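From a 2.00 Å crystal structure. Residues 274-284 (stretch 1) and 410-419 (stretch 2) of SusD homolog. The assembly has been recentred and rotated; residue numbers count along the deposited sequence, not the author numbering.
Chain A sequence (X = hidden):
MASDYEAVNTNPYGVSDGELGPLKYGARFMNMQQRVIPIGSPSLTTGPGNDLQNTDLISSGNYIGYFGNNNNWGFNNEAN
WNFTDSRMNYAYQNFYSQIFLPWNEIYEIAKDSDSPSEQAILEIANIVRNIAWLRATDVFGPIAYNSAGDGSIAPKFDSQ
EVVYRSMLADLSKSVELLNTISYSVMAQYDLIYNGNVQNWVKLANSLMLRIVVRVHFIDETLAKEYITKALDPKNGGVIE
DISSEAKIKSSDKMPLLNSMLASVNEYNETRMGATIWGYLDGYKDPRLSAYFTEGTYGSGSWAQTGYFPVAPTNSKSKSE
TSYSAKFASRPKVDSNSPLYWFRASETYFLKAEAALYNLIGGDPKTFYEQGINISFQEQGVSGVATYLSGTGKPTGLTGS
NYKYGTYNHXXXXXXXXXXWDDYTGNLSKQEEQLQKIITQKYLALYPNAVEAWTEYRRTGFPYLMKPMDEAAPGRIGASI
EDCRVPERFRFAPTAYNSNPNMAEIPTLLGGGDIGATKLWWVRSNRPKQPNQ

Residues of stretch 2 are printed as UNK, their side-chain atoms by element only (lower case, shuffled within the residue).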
# COMPACT_ATOMS: atom_id res chain seq x y z
N ALA A 274 -15.94 -4.30 1.60
CA ALA A 274 -16.70 -5.31 0.85
C ALA A 274 -15.83 -6.18 -0.04
O ALA A 274 -16.00 -7.39 -0.09
CB ALA A 274 -17.78 -4.63 0.02
N THR A 275 -14.88 -5.56 -0.74
CA THR A 275 -14.02 -6.32 -1.63
C THR A 275 -13.22 -7.40 -0.90
O THR A 275 -13.28 -8.57 -1.27
CB THR A 275 -13.03 -5.39 -2.36
OG1 THR A 275 -13.77 -4.40 -3.09
CG2 THR A 275 -12.18 -6.20 -3.35
N ILE A 276 -12.47 -7.02 0.13
CA ILE A 276 -11.69 -8.02 0.83
C ILE A 276 -12.59 -9.06 1.49
O ILE A 276 -12.25 -10.24 1.55
CB ILE A 276 -10.72 -7.36 1.86
CG1 ILE A 276 -9.71 -8.40 2.34
CG2 ILE A 276 -11.50 -6.76 3.02
CD1 ILE A 276 -8.59 -7.82 3.19
N TRP A 277 -13.76 -8.64 1.97
CA TRP A 277 -14.68 -9.59 2.58
C TRP A 277 -15.12 -10.62 1.54
O TRP A 277 -15.16 -11.81 1.81
CB TRP A 277 -15.93 -8.90 3.12
CG TRP A 277 -17.02 -9.89 3.43
CD1 TRP A 277 -17.12 -10.70 4.52
CD2 TRP A 277 -18.13 -10.23 2.57
NE1 TRP A 277 -18.22 -11.53 4.40
CE2 TRP A 277 -18.85 -11.26 3.21
CE3 TRP A 277 -18.57 -9.76 1.33
CZ2 TRP A 277 -20.00 -11.83 2.65
CZ3 TRP A 277 -19.71 -10.33 0.77
CH2 TRP A 277 -20.41 -11.36 1.43
N GLY A 278 -15.46 -10.13 0.35
CA GLY A 278 -15.90 -11.01 -0.72
C GLY A 278 -14.93 -12.12 -1.03
O GLY A 278 -15.33 -13.28 -1.20
N TYR A 279 -13.64 -11.78 -1.11
CA TYR A 279 -12.62 -12.78 -1.38
C TYR A 279 -12.43 -13.72 -0.19
O TYR A 279 -12.43 -14.94 -0.36
CB TYR A 279 -11.29 -12.10 -1.73
CG TYR A 279 -11.27 -11.50 -3.12
CD1 TYR A 279 -11.18 -12.32 -4.25
CD2 TYR A 279 -11.39 -10.13 -3.32
CE1 TYR A 279 -11.22 -11.78 -5.53
CE2 TYR A 279 -11.43 -9.58 -4.60
CZ TYR A 279 -11.35 -10.42 -5.71
OH TYR A 279 -11.42 -9.89 -6.98
N LEU A 280 -12.27 -13.16 1.00
CA LEU A 280 -12.06 -13.98 2.19
C LEU A 280 -13.20 -14.97 2.40
O LEU A 280 -12.96 -16.14 2.72
CB LEU A 280 -11.90 -13.09 3.43
CG LEU A 280 -10.68 -12.16 3.41
CD1 LEU A 280 -10.69 -11.26 4.64
CD2 LEU A 280 -9.41 -12.99 3.37
N ASP A 281 -14.43 -14.51 2.22
CA ASP A 281 -15.60 -15.36 2.39
C ASP A 281 -15.68 -16.44 1.31
O ASP A 281 -15.78 -17.63 1.61
CB ASP A 281 -16.88 -14.53 2.34
CG ASP A 281 -18.13 -15.36 2.57
OD1 ASP A 281 -18.42 -15.70 3.74
OD2 ASP A 281 -18.82 -15.69 1.58
N GLY A 282 -15.65 -16.02 0.05
CA GLY A 282 -15.74 -16.97 -1.05
C GLY A 282 -14.63 -18.00 -1.10
O GLY A 282 -14.85 -19.14 -1.51
N TYR A 283 -13.43 -17.61 -0.68
CA TYR A 283 -12.29 -18.50 -0.69
C TYR A 283 -12.20 -19.33 0.59
O TYR A 283 -11.28 -20.13 0.74
CB TYR A 283 -10.99 -17.70 -0.83
CG TYR A 283 -10.74 -17.04 -2.18
CD1 TYR A 283 -9.65 -16.18 -2.35
CD2 TYR A 283 -11.56 -17.29 -3.28
CE1 TYR A 283 -9.38 -15.60 -3.58
CE2 TYR A 283 -11.29 -16.71 -4.53
CZ TYR A 283 -10.20 -15.87 -4.67
OH TYR A 283 -9.89 -15.29 -5.88
N LYS A 284 -13.16 -19.15 1.49
CA LYS A 284 -13.15 -19.86 2.76
C LYS A 284 -11.77 -19.65 3.39
O LYS A 284 -11.10 -20.59 3.83
CB LYS A 284 -13.42 -21.36 2.54
CG LYS A 284 -14.82 -21.65 1.99
CD LYS A 284 -15.16 -23.14 2.07
CE LYS A 284 -16.64 -23.38 1.79
NZ LYS A 284 -17.03 -24.81 2.02
N UNK A 410 -21.85 -8.22 -8.01
CA UNK A 410 -21.46 -9.61 -8.03
C UNK A 410 -19.97 -9.70 -8.36
O UNK A 410 -19.58 -9.66 -9.52
o UNK A 410 -21.08 -12.29 -8.27
c UNK A 410 -22.26 -10.40 -9.06
o UNK A 410 -22.92 -12.65 -9.41
c UNK A 410 -22.08 -11.89 -8.91
N UNK A 411 -19.16 -9.82 -7.32
CA UNK A 411 -17.72 -9.91 -7.46
C UNK A 411 -17.25 -11.21 -8.12
O UNK A 411 -16.13 -11.29 -8.62
c UNK A 411 -15.12 -9.53 -4.55
c UNK A 411 -15.54 -9.61 -6.01
c UNK A 411 -15.12 -8.34 -6.75
c UNK A 411 -17.06 -9.77 -6.09
N UNK A 412 -18.11 -12.23 -8.14
CA UNK A 412 -17.74 -13.53 -8.71
C UNK A 412 -17.64 -13.54 -10.23
O UNK A 412 -16.87 -14.33 -10.79
o UNK A 412 -20.00 -14.41 -8.90
c UNK A 412 -18.74 -14.61 -8.28
N UNK A 413 -18.42 -12.69 -10.88
CA UNK A 413 -18.45 -12.62 -12.34
C UNK A 413 -17.09 -12.52 -13.01
O UNK A 413 -16.39 -11.51 -12.89
c UNK A 413 -19.33 -11.39 -14.34
c UNK A 413 -21.68 -10.44 -12.61
c UNK A 413 -19.32 -11.44 -12.82
c UNK A 413 -20.75 -11.61 -12.28
N UNK A 414 -16.73 -13.58 -13.74
CA UNK A 414 -15.47 -13.62 -14.45
C UNK A 414 -14.25 -13.61 -13.54
O UNK A 414 -13.14 -13.36 -14.00
N UNK A 415 -14.46 -13.89 -12.26
CA UNK A 415 -13.37 -13.89 -11.30
C UNK A 415 -12.70 -15.25 -11.19
O UNK A 415 -13.20 -16.25 -11.73
c UNK A 415 -13.88 -13.41 -9.93
c UNK A 415 -12.93 -12.44 -9.25
o UNK A 415 -13.35 -11.45 -8.64
n UNK A 415 -11.64 -12.71 -9.35
N UNK A 416 -11.57 -15.31 -10.50
CA UNK A 416 -10.81 -16.55 -10.37
C UNK A 416 -10.79 -17.12 -8.95
O UNK A 416 -11.22 -16.47 -8.00
c UNK A 416 -9.35 -16.32 -10.85
c UNK A 416 -8.61 -15.41 -9.87
o UNK A 416 -8.66 -17.57 -10.95
N UNK A 417 -10.27 -18.34 -8.83
CA UNK A 417 -10.18 -19.05 -7.56
C UNK A 417 -8.73 -19.11 -7.05
O UNK A 417 -7.81 -18.67 -7.74
o UNK A 417 -9.82 -21.20 -8.58
c UNK A 417 -10.69 -20.48 -7.73
N UNK A 418 -8.52 -19.66 -5.85
CA UNK A 418 -7.17 -19.76 -5.27
C UNK A 418 -6.31 -20.84 -5.92
O UNK A 418 -5.09 -20.67 -6.05
c UNK A 418 -7.45 -20.11 -3.80
c UNK A 418 -9.54 -19.99 -4.84
c UNK A 418 -8.84 -19.60 -3.56
N UNK A 419 -6.93 -21.94 -6.34
CA UNK A 419 -6.18 -23.04 -6.94
C UNK A 419 -5.49 -22.63 -8.23
O UNK A 419 -6.13 -22.16 -9.17
n UNK A 419 -7.55 -29.01 -8.51
c UNK A 419 -7.31 -26.67 -7.75
c UNK A 419 -7.10 -24.24 -7.17
c UNK A 419 -6.59 -27.90 -8.27
c UNK A 419 -6.36 -25.50 -7.61
O HOH W 1 -6.87 -16.14 -5.80

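Position 410 carries two side-chain carbons, the second bearing two oxygens, and lies out of reach of the helix formed by residues 274-282. The carboxylate makes it Asp 410, the first residue of a type I beta turn that ends at position 413.

At position 411 there are four carbons, forked at the second, on a CA-to-CB bond that points toward the helix. One terminal carbon of the fork lies 3.7 Å from CE2 of Tyr 279 and 3.9 Å from the backbone O of Thr 275. This is Leu 411. Its CD2 sits over one face of the Tyr 279 ring, 4.1 Å from the centroid and 26° off the normal, a CH-pi contact. The same methyl approaches the CA of Gly 278 at 4.2 Å; an ideal CB on that glycine would come within 2.8 Å of Leu 411 CD2, so the bare backbone here leaves the space that the leucine fills.

Position 412 has one carbon followed by one oxygen, touching nothing on the helix, and is Ser 412. Its OG donates a very short hydrogen bond of 2.5 Å to Asp 410 OD1, and its N donates another, of 3.0 Å, to the same oxygen, so that the carboxylate braces the turn.

Position 413 has four carbons forked at the first, one arm two carbons long, and lies out of reach of stretch 1; it is Ile 413. Position 414 has no side-chain atoms and is Gly 414; its positive phi of 65° suits glycine within the type II turn running from Ser 412 to position 415.

Position 415 shows two carbons, the second carrying one oxygen and one nitrogen; its CA-to-CB bond points toward the helix, and its end comes near the Tyr 279 hydroxyl. This amide belongs to Asn 415, whose backbone N closes the second turn with a 2.9 Å hydrogen bond to Ser 412 O.

At position 416 a single carbon bears one oxygen and one carbon, the latter 4.2 Å from OH of Tyr 283: Thr 416. The stronger tie is through its backbone, whose O accepts a 2.8 Å hydrogen bond from Tyr 283 OH near the plane of the ring.

Position 417 has one carbon then one oxygen, its CA-to-CB bond pointing away from stretch 1; its CA lies 4.0 Å from Tyr 283 CE2. This is Ser 417.

At position 418 three carbons close a ring onto the backbone N, and one of them lies over a face of the Tyr 283 ring. This is Pro 418; its CG is 3.5 Å from the centroid, 15° off the normal, a CH-pi contact. Position 419, four carbons in a row ending in nitrogen, is Lys 419, extended and remote from the helix.

The contact thus rests largely on two tyrosines one helical turn apart, Tyr 279 covered by Leu 411 and Tyr 283 by Pro 418. Apolar packing over the rings is joined by the hydroxyl of Tyr 283, which anchors the intervening loop backbone.

Stretch 2 410-419: DLSIGNTSPK
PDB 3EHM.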